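Local atomic coordinates of NEQ263 (Nanoarchaeum equitans Kin4-M, PDB entry 5BN3), a protein that probably binds ATP as part of the catalytic core of an archaeal ATP synthase, where it pairs with its partner subunit NeqA. Residues K153-P165 with K199-L213. Numbering follows the deposited sequence.
Sequences KDKTIIFAAIGVP and KIYTPRVALTLAEYL
Ile158, Ala160 and Ile162 of strand 156-162 pack against helix 196-215 in a buried, mainly apolar contact within the P-loop NTPase-like nucleotide-binding domain. This is the helix of a beta-alpha-beta crossover from strand 185-190 to strand 220-226, the parallel neighbours of strand 156-162, and it passes over the strand between them. It runs along one face of that strand: the two axes are nearly antiparallel, at 175°, and approach to 7.9 Å. No hydrogen bond crosses the interface; methyl packing joins the layers, while Phe159 leaves from the other face of the strand toward Ile187.

Ile158 fills the middle. With CG2 anti to the backbone N, that branch meets Ala206 CB at 3.8 Å, whereas CG1 carries CD1 further along the helix, to lie 3.7 Å from Leu209 CD2 and 3.8 Å from Ala210 CB. An alanine here removes both branches and is likely to open a gap facing Ala206, Leu209 and Ala210. Toward the start of the strand, Thr156 and Leu213 cross at about a right angle, methyl against methyl, while Thr156 OG1 is hydrogen-bonded to Asn184 OD1.

Small residues let the layers come close: Ala160 CB is 4.1 Å from Ala206 CB, and the CA atoms of Ala160 and Pro203 are only 5.8 Å apart. Thr202 likewise presents its methyl to the strand, its hydroxyl being bonded to Glu198 O and Ser190 OG. Near the kink around Pro203, where the ring nitrogen has no hydrogen to donate, Ile162 divides its branches: CD1 touches Pro203 CD at 4.0 Å, the two side chains crossing at about a right angle, and CG2 rests 3.5 Å from Lys199 O.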
ATOM      1  N   LYS B 153      42.543 -19.871   4.410  1.00 65.52           N
ATOM      2  CA  LYS B 153      43.831 -20.371   3.936  1.00 77.44           C
ATOM      3  C   LYS B 153      44.058 -21.822   4.348  1.00 64.27           C
ATOM      4  O   LYS B 153      44.834 -22.548   3.722  1.00 88.18           O
ATOM      5  CB  LYS B 153      44.961 -19.494   4.484  1.00 73.69           C
ATOM      6  CG  LYS B 153      45.017 -18.108   3.859  1.00 84.09           C
ATOM      7  CD  LYS B 153      45.904 -17.152   4.647  1.00 90.30           C
ATOM      8  CE  LYS B 153      46.084 -15.835   3.894  1.00 96.73           C
ATOM      9  NZ  LYS B 153      46.695 -14.760   4.732  1.00 93.79           N
ATOM     10  N   ASP B 154      43.361 -22.234   5.399  1.00 64.02           N
ATOM     11  CA  ASP B 154      43.527 -23.554   5.987  1.00 65.13           C
ATOM     12  C   ASP B 154      42.246 -24.379   5.893  1.00 75.97           C
ATOM     13  O   ASP B 154      42.197 -25.514   6.367  1.00 66.52           O
ATOM     14  CB  ASP B 154      43.897 -23.394   7.459  1.00 88.39           C
ATOM     15  CG  ASP B 154      43.037 -22.355   8.157  1.00 87.35           C
ATOM     16  OD1 ASP B 154      42.852 -21.257   7.589  1.00 74.19           O
ATOM     17  OD2 ASP B 154      42.537 -22.637   9.267  1.00 86.09           O
ATOM     18  N   LYS B 155      41.214 -23.807   5.280  1.00 55.09           N
ATOM     19  CA  LYS B 155      39.886 -24.410   5.296  1.00 44.37           C
ATOM     20  C   LYS B 155      39.358 -24.757   3.905  1.00 44.96           C
ATOM     21  O   LYS B 155      39.764 -24.162   2.906  1.00 45.53           O
ATOM     22  CB  LYS B 155      38.897 -23.469   5.997  1.00 46.42           C
ATOM     23  CG  LYS B 155      39.357 -22.968   7.359  1.00 53.33           C
ATOM     24  CD  LYS B 155      38.355 -21.984   7.948  1.00 56.63           C
ATOM     25  CE  LYS B 155      38.814 -21.452   9.293  1.00 56.45           C
ATOM     26  NZ  LYS B 155      40.085 -20.691   9.191  1.00 48.46           N
ATOM     27  N   THR B 156      38.445 -25.722   3.853  1.00 41.50           N
ATOM     28  CA  THR B 156      37.712 -26.009   2.627  1.00 41.99           C
ATOM     29  C   THR B 156      36.691 -24.897   2.395  1.00 45.45           C
ATOM     30  O   THR B 156      35.954 -24.521   3.310  1.00 38.83           O
ATOM     31  CB  THR B 156      36.969 -27.356   2.722  1.00 53.77           C
ATOM     32  OG1 THR B 156      37.910 -28.411   2.962  1.00 59.90           O
ATOM     33  CG2 THR B 156      36.216 -27.642   1.435  1.00 43.95           C
ATOM     34  N   ILE B 157      36.656 -24.359   1.181  1.00 39.98           N
ATOM     35  CA  ILE B 157      35.650 -23.365   0.824  1.00 38.72           C
ATOM     36  C   ILE B 157      34.549 -24.020   0.002  1.00 38.25           C
ATOM     37  O   ILE B 157      34.824 -24.692  -0.989  1.00 36.94           O
ATOM     38  CB  ILE B 157      36.261 -22.210   0.008  1.00 45.06           C
ATOM     39  CG1 ILE B 157      37.306 -21.467   0.843  1.00 40.94           C
ATOM     40  CG2 ILE B 157      35.182 -21.239  -0.444  1.00 47.53           C
ATOM     41  CD1 ILE B 157      38.018 -20.366   0.088  1.00 53.02           C
ATOM     42  N   ILE B 158      33.301 -23.836   0.417  1.00 33.79           N
ATOM     43  CA  ILE B 158      32.173 -24.291  -0.387  1.00 30.86           C
ATOM     44  C   ILE B 158      31.390 -23.085  -0.892  1.00 38.50           C
ATOM     45  O   ILE B 158      30.933 -22.251  -0.107  1.00 35.01           O
ATOM     46  CB  ILE B 158      31.258 -25.250   0.396  1.00 36.33           C
ATOM     47  CG1 ILE B 158      32.055 -26.484   0.829  1.00 38.47           C
ATOM     48  CG2 ILE B 158      30.064 -25.665  -0.450  1.00 40.58           C
ATOM     49  CD1 ILE B 158      31.250 -27.496   1.612  1.00 42.49           C
ATOM     50  N   PHE B 159      31.256 -22.993  -2.211  1.00 34.89           N
ATOM     51  CA  PHE B 159      30.584 -21.869  -2.849  1.00 29.86           C
ATOM     52  C   PHE B 159      29.283 -22.323  -3.493  1.00 38.16           C
ATOM     53  O   PHE B 159      29.287 -23.173  -4.384  1.00 38.27           O
ATOM     54  CB  PHE B 159      31.508 -21.239  -3.895  1.00 34.79           C
ATOM     55  CG  PHE B 159      30.866 -20.146  -4.703  1.00 48.30           C
ATOM     56  CD1 PHE B 159      30.175 -19.115  -4.085  1.00 46.95           C
ATOM     57  CD2 PHE B 159      30.980 -20.136  -6.085  1.00 53.95           C
ATOM     58  CE1 PHE B 159      29.594 -18.106  -4.832  1.00 49.50           C
ATOM     59  CE2 PHE B 159      30.404 -19.130  -6.838  1.00 39.22           C
ATOM     60  CZ  PHE B 159      29.708 -18.111  -6.208  1.00 42.13           C
ATOM     61  N   ALA B 160      28.169 -21.765  -3.028  1.00 31.89           N
ATOM     62  CA  ALA B 160      26.870 -22.047  -3.625  1.00 36.03           C
ATOM     63  C   ALA B 160      26.400 -20.857  -4.449  1.00 39.63           C
ATOM     64  O   ALA B 160      26.078 -19.802  -3.898  1.00 33.06           O
ATOM     65  CB  ALA B 160      25.853 -22.379  -2.556  1.00 39.34           C
ATOM     66  N   ALA B 161      26.364 -21.032  -5.765  1.00 33.71           N
ATOM     67  CA  ALA B 161      25.883 -19.990  -6.666  1.00 32.03           C
ATOM     68  C   ALA B 161      24.428 -20.251  -7.035  1.00 37.10           C
ATOM     69  O   ALA B 161      24.124 -21.197  -7.763  1.00 33.00           O
ATOM     70  CB  ALA B 161      26.743 -19.930  -7.909  1.00 33.86           C
ATOM     71  N   ILE B 162      23.532 -19.405  -6.536  1.00 31.65           N
ATOM     72  CA  ILE B 162      22.100 -19.612  -6.719  1.00 35.12           C
ATOM     73  C   ILE B 162      21.511 -18.641  -7.742  1.00 37.20           C
ATOM     74  O   ILE B 162      21.161 -17.507  -7.405  1.00 30.85           O
ATOM     75  CB  ILE B 162      21.343 -19.460  -5.380  1.00 39.06           C
ATOM     76  CG1 ILE B 162      22.055 -20.239  -4.267  1.00 34.14           C
ATOM     77  CG2 ILE B 162      19.899 -19.918  -5.521  1.00 35.64           C
ATOM     78  CD1 ILE B 162      21.510 -19.961  -2.875  1.00 37.14           C
ATOM     79  N   GLY B 163      21.410 -19.088  -8.991  1.00 31.93           N
ATOM     80  CA  GLY B 163      20.763 -18.317 -10.040  1.00 33.70           C
ATOM     81  C   GLY B 163      21.430 -17.015 -10.452  1.00 30.34           C
ATOM     82  O   GLY B 163      20.779 -16.149 -11.034  1.00 32.01           O
ATOM     83  N   VAL B 164      22.721 -16.872 -10.162  1.00 31.52           N
ATOM     84  CA  VAL B 164      23.463 -15.678 -10.571  1.00 29.68           C
ATOM     85  C   VAL B 164      23.976 -15.819 -12.010  1.00 41.32           C
ATOM     86  O   VAL B 164      24.193 -16.936 -12.484  1.00 31.45           O
ATOM     87  CB  VAL B 164      24.635 -15.375  -9.605  1.00 35.20           C
ATOM     88  CG1 VAL B 164      24.117 -15.107  -8.196  1.00 28.94           C
ATOM     89  CG2 VAL B 164      25.634 -16.518  -9.593  1.00 35.85           C
ATOM     90  N   PRO B 165      24.157 -14.687 -12.714  1.00 34.28           N
ATOM     91  CA  PRO B 165      24.646 -14.723 -14.101  1.00 39.93           C
ATOM     92  C   PRO B 165      26.071 -15.272 -14.188  1.00 42.16           C
ATOM     93  O   PRO B 165      26.775 -15.277 -13.177  1.00 35.02           O
ATOM     94  CB  PRO B 165      24.631 -13.247 -14.516  1.00 40.20           C
ATOM     95  CG  PRO B 165      23.680 -12.583 -13.568  1.00 40.89           C
ATOM     96  CD  PRO B 165      23.850 -13.313 -12.276  1.00 33.28           C
ATOM     97  N   LYS B 199      17.470 -24.568  -8.030  1.00 35.74           N
ATOM     98  CA  LYS B 199      17.902 -23.383  -7.299  1.00 37.72           C
ATOM     99  C   LYS B 199      17.796 -23.566  -5.786  1.00 34.55           C
ATOM    100  O   LYS B 199      18.714 -23.211  -5.052  1.00 35.22           O
ATOM    101  CB  LYS B 199      17.107 -22.149  -7.744  1.00 40.69           C
ATOM    102  CG  LYS B 199      17.461 -21.642  -9.143  1.00 37.07           C
ATOM    103  CD  LYS B 199      16.886 -20.247  -9.382  1.00 37.92           C
ATOM    104  CE  LYS B 199      17.190 -19.739 -10.787  1.00 46.66           C
ATOM    105  NZ  LYS B 199      16.272 -20.301 -11.813  1.00 51.84           N
ATOM    106  N   ILE B 200      16.682 -24.120  -5.316  1.00 31.72           N
ATOM    107  CA  ILE B 200      16.499 -24.274  -3.872  1.00 40.56           C
ATOM    108  C   ILE B 200      17.275 -25.461  -3.302  1.00 36.40           C
ATOM    109  O   ILE B 200      17.511 -25.529  -2.096  1.00 31.85           O
ATOM    110  CB  ILE B 200      15.009 -24.356  -3.453  1.00 45.34           C
ATOM    111  CG1 ILE B 200      14.363 -25.641  -3.972  1.00 36.10           C
ATOM    112  CG2 ILE B 200      14.247 -23.118  -3.918  1.00 32.39           C
ATOM    113  CD1 ILE B 200      13.151 -26.065  -3.162  1.00 41.93           C
ATOM    114  N   TYR B 201      17.671 -26.392  -4.166  1.00 33.66           N
ATOM    115  CA  TYR B 201      18.502 -27.519  -3.746  1.00 39.16           C
ATOM    116  C   TYR B 201      19.982 -27.147  -3.659  1.00 32.40           C
ATOM    117  O   TYR B 201      20.747 -27.794  -2.947  1.00 34.13           O
ATOM    118  CB  TYR B 201      18.312 -28.718  -4.683  1.00 35.20           C
ATOM    119  CG  TYR B 201      17.111 -29.577  -4.353  1.00 42.39           C
ATOM    120  CD1 TYR B 201      16.161 -29.154  -3.435  1.00 41.54           C
ATOM    121  CD2 TYR B 201      16.941 -30.821  -4.944  1.00 48.59           C
ATOM    122  CE1 TYR B 201      15.067 -29.940  -3.126  1.00 38.97           C
ATOM    123  CE2 TYR B 201      15.852 -31.615  -4.638  1.00 35.85           C
ATOM    124  CZ  TYR B 201      14.921 -31.170  -3.729  1.00 47.65           C
ATOM    125  OH  TYR B 201      13.833 -31.956  -3.422  1.00 42.16           O
ATOM    126  N   THR B 202      20.375 -26.099  -4.378  1.00 33.45           N
ATOM    127  CA  THR B 202      21.776 -25.665  -4.401  1.00 34.68           C
ATOM    128  C   THR B 202      22.377 -25.432  -3.006  1.00 35.40           C
ATOM    129  O   THR B 202      23.416 -26.008  -2.687  1.00 34.68           O
ATOM    130  CB  THR B 202      21.984 -24.418  -5.297  1.00 39.01           C
ATOM    131  OG1 THR B 202      21.537 -24.706  -6.627  1.00 35.82           O
ATOM    132  CG2 THR B 202      23.444 -24.018  -5.331  1.00 37.16           C
ATOM    133  N   PRO B 203      21.726 -24.603  -2.165  1.00 33.20           N
ATOM    134  CA  PRO B 203      22.343 -24.422  -0.848  1.00 35.46           C
ATOM    135  C   PRO B 203      22.216 -25.667   0.023  1.00 35.37           C
ATOM    136  O   PRO B 203      23.016 -25.840   0.936  1.00 32.52           O
ATOM    137  CB  PRO B 203      21.537 -23.270  -0.240  1.00 33.97           C
ATOM    138  CG  PRO B 203      20.203 -23.365  -0.902  1.00 29.27           C
ATOM    139  CD  PRO B 203      20.498 -23.794  -2.309  1.00 29.76           C
ATOM    140  N   ARG B 204      21.226 -26.513  -0.251  1.00 33.03           N
ATOM    141  CA  ARG B 204      21.012 -27.718   0.548  1.00 33.14           C
ATOM    142  C   ARG B 204      22.078 -28.788   0.312  1.00 29.20           C
ATOM    143  O   ARG B 204      22.551 -29.416   1.262  1.00 33.47           O
ATOM    144  CB  ARG B 204      19.607 -28.283   0.304  1.00 36.35           C
ATOM    145  CG  ARG B 204      18.496 -27.487   0.984  1.00 35.49           C
ATOM    146  CD  ARG B 204      17.115 -28.020   0.638  1.00 40.06           C
ATOM    147  NE  ARG B 204      16.082 -27.464   1.511  1.00 40.32           N
ATOM    148  CZ  ARG B 204      15.431 -26.328   1.277  1.00 39.83           C
ATOM    149  NH1 ARG B 204      15.698 -25.621   0.188  1.00 34.54           N
ATOM    150  NH2 ARG B 204      14.512 -25.901   2.131  1.00 43.54           N
ATOM    151  N   VAL B 205      22.459 -28.998  -0.945  1.00 32.25           N
ATOM    152  CA  VAL B 205      23.513 -29.967  -1.238  1.00 34.89           C
ATOM    153  C   VAL B 205      24.868 -29.441  -0.764  1.00 35.88           C
ATOM    154  O   VAL B 205      25.708 -30.206  -0.294  1.00 34.35           O
ATOM    155  CB  VAL B 205      23.564 -30.374  -2.745  1.00 43.56           C
ATOM    156  CG1 VAL B 205      22.188 -30.788  -3.235  1.00 38.14           C
ATOM    157  CG2 VAL B 205      24.092 -29.243  -3.606  1.00 51.87           C
ATOM    158  N   ALA B 206      25.064 -28.129  -0.866  1.00 34.51           N
ATOM    159  CA  ALA B 206      26.305 -27.500  -0.426  1.00 32.81           C
ATOM    160  C   ALA B 206      26.480 -27.605   1.085  1.00 30.34           C
ATOM    161  O   ALA B 206      27.583 -27.858   1.580  1.00 33.88           O
ATOM    162  CB  ALA B 206      26.337 -26.045  -0.859  1.00 33.45           C
ATOM    163  N   LEU B 207      25.394 -27.389   1.819  1.00 31.47           N
ATOM    164  CA  LEU B 207      25.425 -27.484   3.276  1.00 35.66           C
ATOM    165  C   LEU B 207      25.436 -28.929   3.779  1.00 36.72           C
ATOM    166  O   LEU B 207      25.961 -29.209   4.858  1.00 35.08           O
ATOM    167  CB  LEU B 207      24.257 -26.706   3.889  1.00 36.70           C
ATOM    168  CG  LEU B 207      24.422 -25.187   3.844  1.00 39.16           C
ATOM    169  CD1 LEU B 207      23.130 -24.494   4.219  1.00 37.55           C
ATOM    170  CD2 LEU B 207      25.531 -24.767   4.782  1.00 34.31           C
ATOM    171  N   THR B 208      24.854 -29.843   3.007  1.00 36.51           N
ATOM    172  CA  THR B 208      24.942 -31.263   3.333  1.00 36.59           C
ATOM    173  C   THR B 208      26.401 -31.708   3.273  1.00 35.50           C
ATOM    174  O   THR B 208      26.873 -32.436   4.146  1.00 37.60           O
ATOM    175  CB  THR B 208      24.090 -32.121   2.378  1.00 40.40           C
ATOM    176  OG1 THR B 208      22.706 -31.790   2.548  1.00 39.00           O
ATOM    177  CG2 THR B 208      24.286 -33.600   2.669  1.00 43.42           C
ATOM    178  N   LEU B 209      27.116 -31.253   2.248  1.00 37.08           N
ATOM    179  CA  LEU B 209      28.547 -31.526   2.144  1.00 40.17           C
ATOM    180  C   LEU B 209      29.305 -30.845   3.276  1.00 42.56           C
ATOM    181  O   LEU B 209      30.218 -31.426   3.859  1.00 39.19           O
ATOM    182  CB  LEU B 209      29.095 -31.051   0.795  1.00 42.86           C
ATOM    183  CG  LEU B 209      30.616 -31.174   0.651  1.00 45.47           C
ATOM    184  CD1 LEU B 209      31.033 -32.635   0.685  1.00 41.64           C
ATOM    185  CD2 LEU B 209      31.125 -30.504  -0.616  1.00 41.62           C
ATOM    186  N   ALA B 210      28.916 -29.613   3.589  1.00 35.45           N
ATOM    187  CA  ALA B 210      29.584 -28.844   4.634  1.00 36.88           C
ATOM    188  C   ALA B 210      29.469 -29.512   6.000  1.00 36.04           C
ATOM    189  O   ALA B 210      30.437 -29.558   6.759  1.00 33.82           O
ATOM    190  CB  ALA B 210      29.026 -27.438   4.686  1.00 32.97           C
ATOM    191  N   GLU B 211      28.279 -30.018   6.312  1.00 34.21           N
ATOM    192  CA  GLU B 211      28.042 -30.701   7.583  1.00 38.11           C
ATOM    193  C   GLU B 211      28.828 -32.004   7.667  1.00 44.54           C
ATOM    194  O   GLU B 211      29.285 -32.392   8.742  1.00 39.90           O
ATOM    195  CB  GLU B 211      26.551 -30.985   7.773  1.00 40.93           C
ATOM    196  CG  GLU B 211      25.710 -29.760   8.095  1.00 41.70           C
ATOM    197  CD  GLU B 211      24.229 -30.073   8.115  1.00 58.34           C
ATOM    198  OE1 GLU B 211      23.825 -31.092   7.511  1.00 52.97           O
ATOM    199  OE2 GLU B 211      23.465 -29.304   8.737  1.00 45.84           O
ATOM    200  N   TYR B 212      28.969 -32.684   6.534  1.00 42.89           N
ATOM    201  CA  TYR B 212      29.759 -33.908   6.473  1.00 43.60           C
ATOM    202  C   TYR B 212      31.227 -33.602   6.737  1.00 41.20           C
ATOM    203  O   TYR B 212      31.865 -34.242   7.569  1.00 41.81           O
ATOM    204  CB  TYR B 212      29.597 -34.587   5.108  1.00 46.72           C
ATOM    205  CG  TYR B 212      30.530 -35.758   4.898  1.00 51.82           C
ATOM    206  CD1 TYR B 212      30.262 -36.994   5.470  1.00 51.96           C
ATOM    207  CD2 TYR B 212      31.678 -35.627   4.129  1.00 47.24           C
ATOM    208  CE1 TYR B 212      31.112 -38.066   5.283  1.00 58.04           C
ATOM    209  CE2 TYR B 212      32.536 -36.695   3.938  1.00 52.98           C
ATOM    210  CZ  TYR B 212      32.246 -37.910   4.516  1.00 60.30           C
ATOM    211  OH  TYR B 212      33.094 -38.975   4.328  1.00 71.50           O
ATOM    212  N   LEU B 213      31.759 -32.615   6.024  1.00 33.02           N
ATOM    213  CA  LEU B 213      33.163 -32.239   6.161  1.00 36.61           C
ATOM    214  C   LEU B 213      33.497 -31.712   7.558  1.00 40.53           C
ATOM    215  O   LEU B 213      34.528 -32.063   8.134  1.00 43.19           O
ATOM    216  CB  LEU B 213      33.540 -31.200   5.099  1.00 38.53           C
ATOM    217  CG  LEU B 213      33.544 -31.668   3.641  1.00 48.42           C
ATOM    218  CD1 LEU B 213      33.933 -30.539   2.698  1.00 47.51           C
ATOM    219  CD2 LEU B 213      34.492 -32.837   3.477  1.00 49.56           C
TER